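PDB 3B4U: dihydrodipicolinate synthase from Agrobacterium tumefaciens, which probably catalyses the aldol-type condensation of pyruvate with aspartate semialdehyde that opens the diaminopimelate route to lysine. Local coordinates for residues B[5-11]-B[37-43]. Sequence-based numbering, arbitrary orientation.
Sequences FGLSAAL and GCDSVTL
Asp-39 takes the backbone N-H of Leu-7 on OD2, through the anti lone pair and almost straight, with Leu-7 N to Asp-39 OD2 at 2.9 Å. Asp-39 N donates in turn to Leu-7 O (2.7 Å), closing a two-way grip where strand 40-43 begins. OD2 also forms a salt bridge with Arg-222, which should favour the carboxylate form. Gly-6 CA passes 3.4 Å from Asp-39 OD2. Farther along, backbone hydrogen bonds of the parallel pairing run from Ala-9 N to Ser-40 O, Thr-42 N to Ala-9 O (2.8 Å) and Leu-11 N to Thr-42 O. On the face carrying Ser-8, Ser-40 and Thr-42, Ser-8 OG hydrogen-bonds both Ser-40 OG and Thr-42 OG1, each at 2.8 Å, in a bent chain of three hydroxyls. Ser-8 OG reaches this middle place by standing anti to its own N (chi1 -168°). A water extends the chain, bridging Ser-40 OG to Phe-5 O and sitting over the centre of one face of the Phe-5 ring. A second water joins Leu-11 O to Thr-42 O. On the side of Ala-9 and Val-41 the packing is apolar: Cys-38 SG touches Ala-9 CB at 3.7 Å and also meets Leu-7 CD2. Leu-11 lies alongside Leu-43, their CD2 methyls 3.6 Å apart, while Leu-11 CD1 meets Val-41 CG1. Helix 23-35 packs against this layer through Cys-33, Leu-34, His-29 and Ala-30. Strands 6-10 and 40-43, their short axes inclined at 36°, belong with that helix to the first beta-alpha-beta unit of the TIM barrel, apolar side chains facing the helix and hydroxyls on the barrel-interior side.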
loop_
_atom_site.group_PDB
_atom_site.type_symbol
_atom_site.label_atom_id
_atom_site.label_comp_id
_atom_site.label_asym_id
_atom_site.label_seq_id
_atom_site.Cartn_x
_atom_site.Cartn_y
_atom_site.Cartn_z
ATOM N N PHE B 5 -1.381 -0.234 -28.230
ATOM C CA PHE B 5 -0.806 -0.987 -27.129
ATOM C C PHE B 5 -0.913 -2.493 -27.341
ATOM O O PHE B 5 0.082 -3.223 -27.181
ATOM C CB PHE B 5 -1.479 -0.550 -25.819
ATOM C CG PHE B 5 -0.934 -1.254 -24.608
ATOM C CD1 PHE B 5 0.153 -0.753 -23.930
ATOM C CD2 PHE B 5 -1.493 -2.442 -24.171
ATOM C CE1 PHE B 5 0.676 -1.416 -22.840
ATOM C CE2 PHE B 5 -1.004 -3.106 -23.055
ATOM C CZ PHE B 5 0.100 -2.588 -22.399
ATOM N N GLY B 6 -2.099 -2.974 -27.680
ATOM C CA GLY B 6 -2.302 -4.385 -27.969
ATOM C C GLY B 6 -2.561 -5.207 -26.714
ATOM O O GLY B 6 -3.235 -4.771 -25.781
ATOM N N LEU B 7 -2.039 -6.423 -26.725
ATOM C CA LEU B 7 -2.212 -7.360 -25.623
ATOM C C LEU B 7 -0.921 -7.457 -24.822
ATOM O O LEU B 7 0.133 -7.796 -25.364
ATOM C CB LEU B 7 -2.589 -8.758 -26.153
ATOM C CG LEU B 7 -2.733 -9.811 -25.070
ATOM C CD1 LEU B 7 -3.787 -9.409 -24.009
ATOM C CD2 LEU B 7 -3.057 -11.180 -25.666
ATOM N N SER B 8 -1.029 -7.222 -23.527
ATOM C CA SER B 8 0.068 -7.477 -22.618
ATOM C C SER B 8 -0.364 -8.540 -21.612
ATOM O O SER B 8 -1.450 -8.442 -21.075
ATOM C CB SER B 8 0.446 -6.170 -21.912
ATOM O OG SER B 8 1.678 -6.297 -21.213
ATOM N N ALA B 9 0.484 -9.537 -21.324
ATOM C CA ALA B 9 0.196 -10.446 -20.224
ATOM C C ALA B 9 0.407 -9.732 -18.919
ATOM O O ALA B 9 1.448 -9.087 -18.725
ATOM C CB ALA B 9 1.088 -11.661 -20.287
ATOM N N ALA B 10 -0.539 -9.851 -17.992
ATOM C CA ALA B 10 -0.344 -9.399 -16.614
ATOM C C ALA B 10 0.437 -10.546 -15.975
ATOM O O ALA B 10 -0.118 -11.451 -15.362
ATOM C CB ALA B 10 -1.707 -9.169 -15.918
ATOM N N LEU B 11 1.756 -10.550 -16.167
ATOM C CA LEU B 11 2.534 -11.774 -16.037
ATOM C C LEU B 11 2.538 -12.264 -14.594
ATOM O O LEU B 11 2.836 -11.521 -13.669
ATOM C CB LEU B 11 3.979 -11.533 -16.495
ATOM C CG LEU B 11 4.720 -12.785 -16.902
ATOM C CD1 LEU B 11 4.268 -13.275 -18.271
ATOM C CD2 LEU B 11 6.234 -12.553 -16.850
ATOM N N GLY B 37 1.056 -14.646 -28.610
ATOM C CA GLY B 37 0.205 -13.541 -29.014
ATOM C C GLY B 37 0.256 -12.284 -28.202
ATOM O O GLY B 37 -0.407 -11.334 -28.546
ATOM N N CYS B 38 1.052 -12.223 -27.143
ATOM C CA CYS B 38 1.203 -10.959 -26.450
ATOM C C CYS B 38 2.176 -10.071 -27.205
ATOM O O CYS B 38 3.244 -10.505 -27.654
ATOM C CB CYS B 38 1.716 -11.155 -25.029
ATOM S SG CYS B 38 0.529 -11.967 -23.935
ATOM N N ASP B 39 1.829 -8.804 -27.267
ATOM C CA ASP B 39 2.705 -7.750 -27.756
ATOM C C ASP B 39 3.748 -7.316 -26.730
ATOM O O ASP B 39 4.799 -6.813 -27.076
ATOM C CB ASP B 39 1.840 -6.552 -28.199
ATOM C CG ASP B 39 0.857 -6.958 -29.267
ATOM O OD1 ASP B 39 1.328 -7.340 -30.362
ATOM O OD2 ASP B 39 -0.366 -6.934 -29.073
ATOM N N SER B 40 3.434 -7.504 -25.457
ATOM C CA SER B 40 4.327 -7.172 -24.357
ATOM C C SER B 40 3.972 -8.020 -23.166
ATOM O O SER B 40 2.965 -8.721 -23.159
ATOM C CB SER B 40 4.229 -5.675 -24.014
ATOM O OG SER B 40 2.962 -5.358 -23.471
ATOM N N VAL B 41 4.799 -7.912 -22.129
ATOM C CA VAL B 41 4.484 -8.463 -20.831
ATOM C C VAL B 41 4.588 -7.378 -19.792
ATOM O O VAL B 41 5.505 -6.557 -19.813
ATOM C CB VAL B 41 5.408 -9.687 -20.502
ATOM C CG1 VAL B 41 5.155 -10.859 -21.454
ATOM C CG2 VAL B 41 6.913 -9.322 -20.490
ATOM N N THR B 42 3.651 -7.407 -18.860
ATOM C CA THR B 42 3.619 -6.458 -17.744
ATOM C C THR B 42 4.110 -7.214 -16.514
ATOM O O THR B 42 3.520 -8.207 -16.096
ATOM C CB THR B 42 2.222 -5.904 -17.502
ATOM O OG1 THR B 42 1.835 -5.138 -18.634
ATOM C CG2 THR B 42 2.184 -5.016 -16.293
ATOM N N LEU B 43 5.230 -6.750 -15.974
ATOM C CA LEU B 43 5.818 -7.321 -14.771
ATOM C C LEU B 43 5.383 -6.557 -13.551
ATOM O O LEU B 43 5.249 -5.337 -13.607
ATOM C CB LEU B 43 7.354 -7.236 -14.865
ATOM C CG LEU B 43 7.973 -7.805 -16.129
ATOM C CD1 LEU B 43 9.494 -7.764 -16.000
ATOM C CD2 LEU B 43 7.440 -9.191 -16.500
HETATM O O HOH W 1 1.957 -3.593 -25.212
HETATM O O HOH W 2 2.336 -8.678 -13.679
#